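Local coordinates for alpha-1,3-glucanase (Bacillus circulans, PDB 5ZRU), which hydrolyses alpha-1,3-glucan, this chain being the GH87-type catalytic unit of a longer protein that probably also binds carbohydrate through other domains, at residues A26-G31 against R53-P58; E48-R53 against G167-E172; Y63-I68 against T153-K158. All blocks are in the same frame, centred on the assembly; numbering follows the deposited sequence.

Contact 1: residues A26-G31 against R53-P58. With CA (calcium ion), chain M.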
loop_
_atom_site.group_PDB
_atom_site.type_symbol
_atom_site.label_atom_id
_atom_site.label_comp_id
_atom_site.label_asym_id
_atom_site.label_seq_id
_atom_site.Cartn_x
_atom_site.Cartn_y
_atom_site.Cartn_z
ATOM N N ALA A 26 -6.501 1.311 -23.893
ATOM C CA ALA A 26 -7.638 0.461 -24.206
ATOM C C ALA A 26 -8.502 1.068 -25.297
ATOM O O ALA A 26 -8.732 2.280 -25.331
ATOM C CB ALA A 26 -8.502 0.223 -22.968
ATOM N N ALA A 27 -8.999 0.203 -26.173
ATOM C CA ALA A 27 -10.150 0.536 -26.994
ATOM C C ALA A 27 -11.423 0.357 -26.173
ATOM O O ALA A 27 -11.556 -0.613 -25.416
ATOM C CB ALA A 27 -10.190 -0.351 -28.237
ATOM N N ARG A 28 -12.354 1.299 -26.318
ATOM C CA ARG A 28 -13.627 1.296 -25.606
ATOM C C ARG A 28 -14.770 1.042 -26.578
ATOM O O ARG A 28 -14.775 1.577 -27.688
ATOM C CB ARG A 28 -13.893 2.641 -24.920
ATOM C CG ARG A 28 -12.789 3.176 -24.063
ATOM C CD ARG A 28 -13.265 4.417 -23.322
ATOM N NE ARG A 28 -13.390 5.599 -24.176
ATOM C CZ ARG A 28 -12.363 6.355 -24.561
ATOM N NH1 ARG A 28 -11.124 6.039 -24.194
ATOM N NH2 ARG A 28 -12.569 7.422 -25.322
ATOM N N GLY A 29 -15.766 0.275 -26.152
ATOM C CA GLY A 29 -16.893 0.108 -27.047
ATOM C C GLY A 29 -18.142 -0.350 -26.334
ATOM O O GLY A 29 -18.161 -0.545 -25.115
ATOM N N GLY A 30 -19.208 -0.476 -27.127
ATOM C CA GLY A 30 -20.449 -1.052 -26.656
ATOM C C GLY A 30 -21.158 -0.263 -25.581
ATOM O O GLY A 30 -22.045 -0.809 -24.917
ATOM N N GLY A 31 -20.802 1.004 -25.390
ATOM C CA GLY A 31 -21.357 1.809 -24.320
ATOM C C GLY A 31 -20.356 2.237 -23.269
ATOM O O GLY A 31 -20.720 3.016 -22.377
ATOM N N ARG A 53 -8.255 8.658 -14.350
ATOM C CA ARG A 53 -9.011 8.273 -15.535
ATOM C C ARG A 53 -9.290 6.778 -15.477
ATOM O O ARG A 53 -8.398 6.004 -15.150
ATOM C CB ARG A 53 -8.235 8.584 -16.822
ATOM C CG ARG A 53 -8.016 10.057 -17.092
ATOM C CD ARG A 53 -6.838 10.268 -18.023
ATOM N NE ARG A 53 -7.134 9.836 -19.382
ATOM C CZ ARG A 53 -7.813 10.566 -20.262
ATOM N NH1 ARG A 53 -8.277 11.761 -19.914
ATOM N NH2 ARG A 53 -8.040 10.103 -21.483
ATOM N N TYR A 54 -10.518 6.371 -15.795
ATOM C CA TYR A 54 -10.813 4.950 -15.928
ATOM C C TYR A 54 -11.929 4.774 -16.947
ATOM O O TYR A 54 -12.537 5.746 -17.402
ATOM C CB TYR A 54 -11.186 4.312 -14.580
ATOM C CG TYR A 54 -12.551 4.698 -14.031
ATOM C CD1 TYR A 54 -12.736 5.900 -13.342
ATOM C CD2 TYR A 54 -13.643 3.847 -14.175
ATOM C CE1 TYR A 54 -13.991 6.241 -12.807
ATOM C CE2 TYR A 54 -14.898 4.178 -13.648
ATOM C CZ TYR A 54 -15.062 5.376 -12.965
ATOM O OH TYR A 54 -16.297 5.700 -12.440
ATOM N N ILE A 55 -12.180 3.518 -17.317
ATOM C CA ILE A 55 -13.219 3.181 -18.289
ATOM C C ILE A 55 -14.438 2.686 -17.528
ATOM O O ILE A 55 -14.372 1.684 -16.803
ATOM C CB ILE A 55 -12.737 2.128 -19.301
ATOM C CG1 ILE A 55 -11.509 2.631 -20.048
ATOM C CG2 ILE A 55 -13.855 1.789 -20.291
ATOM C CD1 ILE A 55 -10.412 1.601 -20.125
ATOM N N ALA A 56 -15.559 3.378 -17.696
ATOM C CA ALA A 56 -16.818 2.934 -17.124
ATOM C C ALA A 56 -17.499 1.961 -18.078
ATOM O O ALA A 56 -17.557 2.206 -19.292
ATOM C CB ALA A 56 -17.730 4.124 -16.826
ATOM N N LEU A 57 -18.001 0.852 -17.521
ATOM C CA LEU A 57 -18.805 -0.145 -18.220
ATOM C C LEU A 57 -20.223 -0.097 -17.654
ATOM O O LEU A 57 -20.581 -0.884 -16.765
ATOM C CB LEU A 57 -18.195 -1.542 -18.065
ATOM C CG LEU A 57 -16.693 -1.641 -18.361
ATOM C CD1 LEU A 57 -16.177 -3.064 -18.136
ATOM C CD2 LEU A 57 -16.385 -1.171 -19.772
ATOM N N PRO A 58 -21.054 0.836 -18.122
ATOM C CA PRO A 58 -22.344 1.055 -17.458
ATOM C C PRO A 58 -23.412 0.050 -17.826
ATOM O O PRO A 58 -24.371 -0.105 -17.059
ATOM C CB PRO A 58 -22.750 2.465 -17.923
ATOM C CG PRO A 58 -21.559 3.029 -18.617
ATOM C CD PRO A 58 -20.759 1.879 -19.115
HETATM CA CA CA M . -6.329 4.955 -15.227
HETATM O O HOH W 1 -4.821 6.170 -16.760
#
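I55 is the side chain on which this contact turns: CG2 and CG1 border CD of R28, and the tip CD1 reaches CB of A26. The part round I55 is apolar. CD1 of I55 packs on CB of A26 at 3.7 Å, while CG2 lies 4.1 Å from CD of R28 and also approaches CG of that arginine, so the aliphatic part of R28 crosses the isoleucine obliquely. CG1 of I55 is anti to its carbonyl carbon (chi1 -59°), which sets it with CG2 against the arginine; CD1, one atom beyond CG1, is what touches A26.

At the far end the touch is between backbone and ring: the carbonyl O of G31 rests against CD of P58 at 3.5 Å. G31 has a phi of 115°, where a CB would be jammed against the preceding carbonyl, and this suits glycine.

The guanidinium groups of R28 and R53 stay apart, with NH1 of R28 5.8 Å from NH2 of R53; being of like charge, they probably repel each other weakly. NH2 of R53 forms a salt bridge with D24. The carbonyl O of R53 binds the calcium ion at 2.3 Å, so the strand that carries I55 begins at a metal site.

In the fold, A27 and G29 pair with Q65 and Y63 at the edge of a five-stranded antiparallel sheet, whereas strand 53-57 runs between strands 33-36 and 166-174 of another sheet. I55 also touches A64 of strand 63-67, so the contact joins two facing sheets, consistent with a galactose-binding-like beta-sandwich.

Contact 2: residues E48-R53 against G167-E172; sequences EASGQR and GVDFLE. With CA (calcium ion), chain M.
A49 and D169 bring the two backbones to 6.1 Å between their CA atoms, where the loop leading into strand 53-57 passes beside strand 166-174. The carboxylate of D169, its CG anti to the backbone N (chi1 -169°), reaches across to the loop and divides its two oxygens. OD2 accepts the amide N-H of S50 at 2.8 Å in a nearly straight bond (178°). The donor comes in on the syn side, 24° out of the carboxylate plane. The same oxygen has a salt bridge with R80. OD1 binds the calcium ion at 2.4 Å. D169 and F170 form a classic beta bulge opposite R80 of the neighbouring strand 76-82, and both of their CB atoms point to the loop. S50 meets the metal twice, through its backbone O at 2.4 Å and more distantly through OG at 2.8 Å, and the carbonyl O of R53, a water, D22 and T23 make up the remaining ligands. OG of S50 also lies at the edge of the F170 ring, 3.6 Å from CD2. Within the loop, the amide N of Q52 donates to the carbonyl O of A49, closing a type II beta turn over A49-Q52 with G51 at the positive-phi position.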
loop_
_atom_site.group_PDB
_atom_site.type_symbol
_atom_site.label_atom_id
_atom_site.label_comp_id
_atom_site.label_asym_id
_atom_site.label_seq_id
_atom_site.Cartn_x
_atom_site.Cartn_y
_atom_site.Cartn_z
ATOM N N GLU A 48 -9.819 8.460 -7.732
ATOM C CA GLU A 48 -9.037 7.343 -7.222
ATOM C C GLU A 48 -8.563 6.382 -8.308
ATOM O O GLU A 48 -7.948 5.361 -7.981
ATOM C CB GLU A 48 -9.845 6.566 -6.174
ATOM C CG GLU A 48 -10.094 7.335 -4.881
ATOM C CD GLU A 48 -10.691 6.440 -3.823
ATOM O OE1 GLU A 48 -9.928 5.737 -3.117
ATOM O OE2 GLU A 48 -11.928 6.408 -3.720
ATOM N N ALA A 49 -8.828 6.669 -9.579
ATOM C CA ALA A 49 -8.257 5.867 -10.656
ATOM C C ALA A 49 -6.830 6.311 -10.955
ATOM O O ALA A 49 -6.471 7.479 -10.768
ATOM C CB ALA A 49 -9.105 5.987 -11.924
ATOM N N SER A 50 -6.000 5.374 -11.430
ATOM C CA SER A 50 -4.659 5.774 -11.840
ATOM C C SER A 50 -4.767 6.831 -12.934
ATOM O O SER A 50 -5.605 6.735 -13.841
ATOM C CB SER A 50 -3.834 4.572 -12.323
ATOM O OG SER A 50 -4.369 4.043 -13.529
ATOM N N GLY A 51 -3.960 7.881 -12.811
ATOM C CA GLY A 51 -4.027 8.980 -13.754
ATOM C C GLY A 51 -5.352 9.716 -13.746
ATOM O O GLY A 51 -5.630 10.490 -14.668
ATOM N N GLN A 52 -6.168 9.486 -12.703
ATOM C CA GLN A 52 -7.488 10.104 -12.550
ATOM C C GLN A 52 -8.379 9.851 -13.769
ATOM O O GLN A 52 -9.173 10.705 -14.174
ATOM C CB GLN A 52 -7.364 11.600 -12.253
ATOM C CG GLN A 52 -6.562 11.887 -10.967
ATOM C CD GLN A 52 -5.059 11.789 -11.184
ATOM O OE1 GLN A 52 -4.518 12.350 -12.147
ATOM N NE2 GLN A 52 -4.381 11.074 -10.299
ATOM N N ARG A 53 -8.255 8.658 -14.350
ATOM C CA ARG A 53 -9.011 8.273 -15.535
ATOM C C ARG A 53 -9.290 6.778 -15.477
ATOM O O ARG A 53 -8.398 6.004 -15.150
ATOM C CB ARG A 53 -8.235 8.584 -16.822
ATOM C CG ARG A 53 -8.016 10.057 -17.092
ATOM C CD ARG A 53 -6.838 10.268 -18.023
ATOM N NE ARG A 53 -7.134 9.836 -19.382
ATOM C CZ ARG A 53 -7.813 10.566 -20.262
ATOM N NH1 ARG A 53 -8.277 11.761 -19.914
ATOM N NH2 ARG A 53 -8.040 10.103 -21.483
ATOM N N GLY A 167 -16.368 -0.221 -13.270
ATOM C CA GLY A 167 -15.287 0.555 -13.855
ATOM C C GLY A 167 -14.027 -0.280 -13.912
ATOM O O GLY A 167 -13.749 -1.053 -12.999
ATOM N N VAL A 168 -13.271 -0.123 -14.995
ATOM C CA VAL A 168 -11.980 -0.797 -15.124
ATOM C C VAL A 168 -10.897 0.257 -15.267
ATOM O O VAL A 168 -10.925 1.065 -16.203
ATOM C CB VAL A 168 -11.949 -1.774 -16.311
ATOM C CG1 VAL A 168 -10.605 -2.487 -16.368
ATOM C CG2 VAL A 168 -13.071 -2.791 -16.171
ATOM N N ASP A 169 -9.918 0.221 -14.361
ATOM C CA ASP A 169 -8.778 1.135 -14.399
ATOM C C ASP A 169 -7.668 0.578 -15.293
ATOM O O ASP A 169 -7.307 1.185 -16.310
ATOM C CB ASP A 169 -8.284 1.367 -12.961
ATOM C CG ASP A 169 -7.290 2.498 -12.839
ATOM O OD1 ASP A 169 -6.963 3.149 -13.858
ATOM O OD2 ASP A 169 -6.819 2.729 -11.699
ATOM N N PHE A 170 -7.136 -0.591 -14.947
ATOM C CA PHE A 170 -6.055 -1.165 -15.740
ATOM C C PHE A 170 -6.017 -2.671 -15.529
ATOM O O PHE A 170 -6.645 -3.208 -14.617
ATOM C CB PHE A 170 -4.693 -0.543 -15.392
ATOM C CG PHE A 170 -4.304 -0.663 -13.930
ATOM C CD1 PHE A 170 -3.855 -1.866 -13.407
ATOM C CD2 PHE A 170 -4.335 0.444 -13.100
ATOM C CE1 PHE A 170 -3.486 -1.981 -12.050
ATOM C CE2 PHE A 170 -3.957 0.343 -11.748
ATOM C CZ PHE A 170 -3.534 -0.870 -11.233
ATOM N N LEU A 171 -5.260 -3.336 -16.396
ATOM C CA LEU A 171 -4.799 -4.698 -16.185
ATOM C C LEU A 171 -3.286 -4.697 -16.023
ATOM O O LEU A 171 -2.580 -3.878 -16.620
ATOM C CB LEU A 171 -5.173 -5.612 -17.358
ATOM C CG LEU A 171 -6.641 -5.663 -17.783
ATOM C CD1 LEU A 171 -6.815 -6.644 -18.958
ATOM C CD2 LEU A 171 -7.504 -6.063 -16.607
ATOM N N GLU A 172 -2.792 -5.624 -15.209
ATOM C CA GLU A 172 -1.373 -5.949 -15.152
ATOM C C GLU A 172 -1.221 -7.422 -15.502
ATOM O O GLU A 172 -1.963 -8.264 -14.990
ATOM C CB GLU A 172 -0.786 -5.618 -13.770
ATOM C CG GLU A 172 -0.568 -4.119 -13.603
ATOM C CD GLU A 172 -0.191 -3.690 -12.192
ATOM O OE1 GLU A 172 -0.388 -4.471 -11.245
ATOM O OE2 GLU A 172 0.311 -2.557 -12.041
HETATM CA CA CA M . -6.329 4.955 -15.227
HETATM O O HOH W 1 -4.821 6.170 -16.760
#

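Contact 3: residues Y63-I68 against T153-K158; sequences YAQWTI and TIRIQK
R155 lays its guanidinium flat over one face of the Y63 ring, with CZ 3.5 Å from the ring centroid and the planes only 6° apart. This is a stacked cation-pi pair; NH1 passes over CD2 and CE2 of the tyrosine and NH2 over CZ of Y63. CG of R155 is anti to the backbone N, and the bend at chi3 (-62°) turns NE to where it can meet a second partner, Q65, at the edge of the guanidinium. OE1 of Q65 is gripped side-on by NE at 2.6 Å and by NH2 at 2.8 Å, the amide and guanidinium planes 28° apart, nearly coplanar. From a third nitrogen, NH1 donates to OE1 of Q157 at 3.1 Å, again in the guanidinium plane. Farther along, the Q65 amide crosses T153, with NE2 3.6 Å from its CB, and T67 and T153 lie side by side.

Beneath these side chains the strands are antiparallel, with A64-I156 and W66-I154 as hydrogen-bonded pairs and Y63-Q157, Q65-R155 and T67-T153 as non-hydrogen-bonded pairs. On the face bearing W66, I154 and I156, the indole turns its edge to CG1 of I156, 4.0 Å from CZ3, and its NE1 donates to the carbonyl O of D22; V168 and L171 of strand 166-174 pack on the ring.

The two faces thus differ in chemistry. On one, the arginine's positive charge is probably offset by the ring face and two amide oxygens, and the stack and in-plane bonds fix the rotation of the guanidinium; the other is largely apolar and turned to the opposing sheet.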
loop_
_atom_site.group_PDB
_atom_site.type_symbol
_atom_site.label_atom_id
_atom_site.label_comp_id
_atom_site.label_asym_id
_atom_site.label_seq_id
_atom_site.Cartn_x
_atom_site.Cartn_y
_atom_site.Cartn_z
ATOM N N TYR A 63 -17.368 -2.482 -23.033
ATOM C CA TYR A 63 -16.120 -3.204 -22.849
ATOM C C TYR A 63 -14.925 -2.268 -22.945
ATOM O O TYR A 63 -14.990 -1.190 -23.545
ATOM C CB TYR A 63 -15.972 -4.338 -23.871
ATOM C CG TYR A 63 -15.832 -3.868 -25.307
ATOM C CD1 TYR A 63 -14.592 -3.508 -25.822
ATOM C CD2 TYR A 63 -16.935 -3.810 -26.145
ATOM C CE1 TYR A 63 -14.454 -3.083 -27.133
ATOM C CE2 TYR A 63 -16.810 -3.399 -27.463
ATOM C CZ TYR A 63 -15.567 -3.036 -27.949
ATOM O OH TYR A 63 -15.431 -2.619 -29.254
ATOM N N ALA A 64 -13.830 -2.712 -22.333
ATOM C CA ALA A 64 -12.487 -2.192 -22.554
ATOM C C ALA A 64 -11.621 -3.334 -23.068
ATOM O O ALA A 64 -11.686 -4.454 -22.552
ATOM C CB ALA A 64 -11.881 -1.616 -21.270
ATOM N N GLN A 65 -10.807 -3.051 -24.078
ATOM C CA GLN A 65 -10.052 -4.094 -24.752
ATOM C C GLN A 65 -8.628 -3.615 -24.990
ATOM O O GLN A 65 -8.409 -2.471 -25.395
ATOM C CB GLN A 65 -10.739 -4.474 -26.067
ATOM C CG GLN A 65 -10.040 -5.509 -26.914
ATOM C CD GLN A 65 -10.915 -5.949 -28.078
ATOM O OE1 GLN A 65 -12.101 -6.231 -27.900
ATOM N NE2 GLN A 65 -10.336 -5.994 -29.277
ATOM N N TRP A 66 -7.663 -4.495 -24.731
ATOM C CA TRP A 66 -6.254 -4.206 -24.933
ATOM C C TRP A 66 -5.649 -5.224 -25.889
ATOM O O TRP A 66 -6.092 -6.373 -25.953
ATOM C CB TRP A 66 -5.475 -4.256 -23.617
ATOM C CG TRP A 66 -5.773 -3.154 -22.658
ATOM C CD1 TRP A 66 -5.107 -1.973 -22.546
ATOM C CD2 TRP A 66 -6.779 -3.146 -21.645
ATOM N NE1 TRP A 66 -5.648 -1.215 -21.536
ATOM C CE2 TRP A 66 -6.671 -1.917 -20.961
ATOM C CE3 TRP A 66 -7.769 -4.052 -21.254
ATOM C CZ2 TRP A 66 -7.518 -1.570 -19.915
ATOM C CZ3 TRP A 66 -8.616 -3.700 -20.218
ATOM C CH2 TRP A 66 -8.484 -2.472 -19.563
ATOM N N THR A 67 -4.619 -4.803 -26.616
ATOM C CA THR A 67 -3.828 -5.702 -27.444
ATOM C C THR A 67 -2.454 -5.885 -26.817
ATOM O O THR A 67 -1.757 -4.902 -26.545
ATOM C CB THR A 67 -3.686 -5.170 -28.873
ATOM O OG1 THR A 67 -4.984 -4.955 -29.421
ATOM C CG2 THR A 67 -2.952 -6.182 -29.749
ATOM N N ILE A 68 -2.070 -7.144 -26.594
ATOM C CA ILE A 68 -0.792 -7.435 -25.950
ATOM C C ILE A 68 0.346 -6.910 -26.810
ATOM O O ILE A 68 0.376 -7.125 -28.028
ATOM C CB ILE A 68 -0.661 -8.941 -25.703
ATOM C CG1 ILE A 68 -1.862 -9.441 -24.894
ATOM C CG2 ILE A 68 0.647 -9.254 -24.999
ATOM C CD1 ILE A 68 -1.985 -8.765 -23.522
ATOM N N THR A 153 -5.869 -9.997 -28.189
ATOM C CA THR A 153 -6.706 -8.971 -27.590
ATOM C C THR A 153 -7.391 -9.568 -26.373
ATOM O O THR A 153 -7.955 -10.663 -26.452
ATOM C CB THR A 153 -7.741 -8.436 -28.576
ATOM O OG1 THR A 153 -8.587 -9.509 -29.003
ATOM C CG2 THR A 153 -7.044 -7.815 -29.778
ATOM N N ILE A 154 -7.311 -8.875 -25.244
ATOM C CA ILE A 154 -8.042 -9.269 -24.048
ATOM C C ILE A 154 -9.078 -8.190 -23.779
ATOM O O ILE A 154 -8.758 -6.990 -23.755
ATOM C CB ILE A 154 -7.106 -9.506 -22.846
ATOM C CG1 ILE A 154 -7.924 -9.838 -21.584
ATOM C CG2 ILE A 154 -6.149 -8.325 -22.676
ATOM C CD1 ILE A 154 -7.090 -10.422 -20.415
ATOM N N ARG A 155 -10.332 -8.611 -23.668
ATOM C CA ARG A 155 -11.459 -7.707 -23.509
ATOM C C ARG A 155 -12.104 -7.978 -22.164
ATOM O O ARG A 155 -12.331 -9.140 -21.809
ATOM C CB ARG A 155 -12.489 -7.889 -24.631
ATOM C CG ARG A 155 -13.779 -7.124 -24.392
ATOM C CD ARG A 155 -14.824 -7.402 -25.465
ATOM N NE ARG A 155 -14.378 -6.984 -26.785
ATOM C CZ ARG A 155 -15.200 -6.747 -27.804
ATOM N NH1 ARG A 155 -16.513 -6.872 -27.648
ATOM N NH2 ARG A 155 -14.709 -6.381 -28.973
ATOM N N ILE A 156 -12.376 -6.909 -21.420
ATOM C CA ILE A 156 -13.176 -6.956 -20.201
ATOM C C ILE A 156 -14.544 -6.384 -20.548
ATOM O O ILE A 156 -14.644 -5.230 -20.972
ATOM C CB ILE A 156 -12.528 -6.152 -19.064
ATOM C CG1 ILE A 156 -11.056 -6.554 -18.851
ATOM C CG2 ILE A 156 -13.342 -6.304 -17.786
ATOM C CD1 ILE A 156 -10.834 -8.036 -18.582
ATOM N N GLN A 157 -15.601 -7.168 -20.365
ATOM C CA GLN A 157 -16.910 -6.763 -20.858
ATOM C C GLN A 157 -17.988 -7.011 -19.813
ATOM O O GLN A 157 -18.009 -8.057 -19.156
ATOM C CB GLN A 157 -17.245 -7.507 -22.165
ATOM C CG GLN A 157 -18.636 -7.199 -22.726
ATOM C CD GLN A 157 -18.815 -7.704 -24.145
ATOM O OE1 GLN A 157 -17.925 -7.555 -24.987
ATOM N NE2 GLN A 157 -19.962 -8.312 -24.418
ATOM N N LYS A 158 -18.891 -6.042 -19.666
ATOM C CA LYS A 158 -20.061 -6.231 -18.824
ATOM C C LYS A 158 -21.112 -7.055 -19.562
ATOM O O LYS A 158 -21.402 -6.804 -20.738
ATOM C CB LYS A 158 -20.638 -4.882 -18.409
ATOM C CG LYS A 158 -21.909 -5.021 -17.597
ATOM C CD LYS A 158 -22.475 -3.677 -17.175
ATOM C CE LYS A 158 -23.950 -3.812 -16.744
ATOM N NZ LYS A 158 -24.138 -4.636 -15.494
#

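All three contacts lie within the D1 part of the catalytic unit, on the same side of the chain's centre. Contacts 1 and 3 have centres about 9 Å apart and share the five-stranded sheet through neighbouring strands 27-29 and 63-67. Contacts 1 and 2, about 11 Å apart between centres, share R53, the calcium ion and the sheet in which strands 53-57 and 166-174 are neighbours. Contacts 2 and 3 are about 14 Å apart between centres and meet through side chains across the sheets. Along the chain, the segments of contacts 1 and 2 alternate, contact 3 follows contact 1, and it is nested within the loop closed by contact 2, so early and late strands together build the calcium-bearing sandwich.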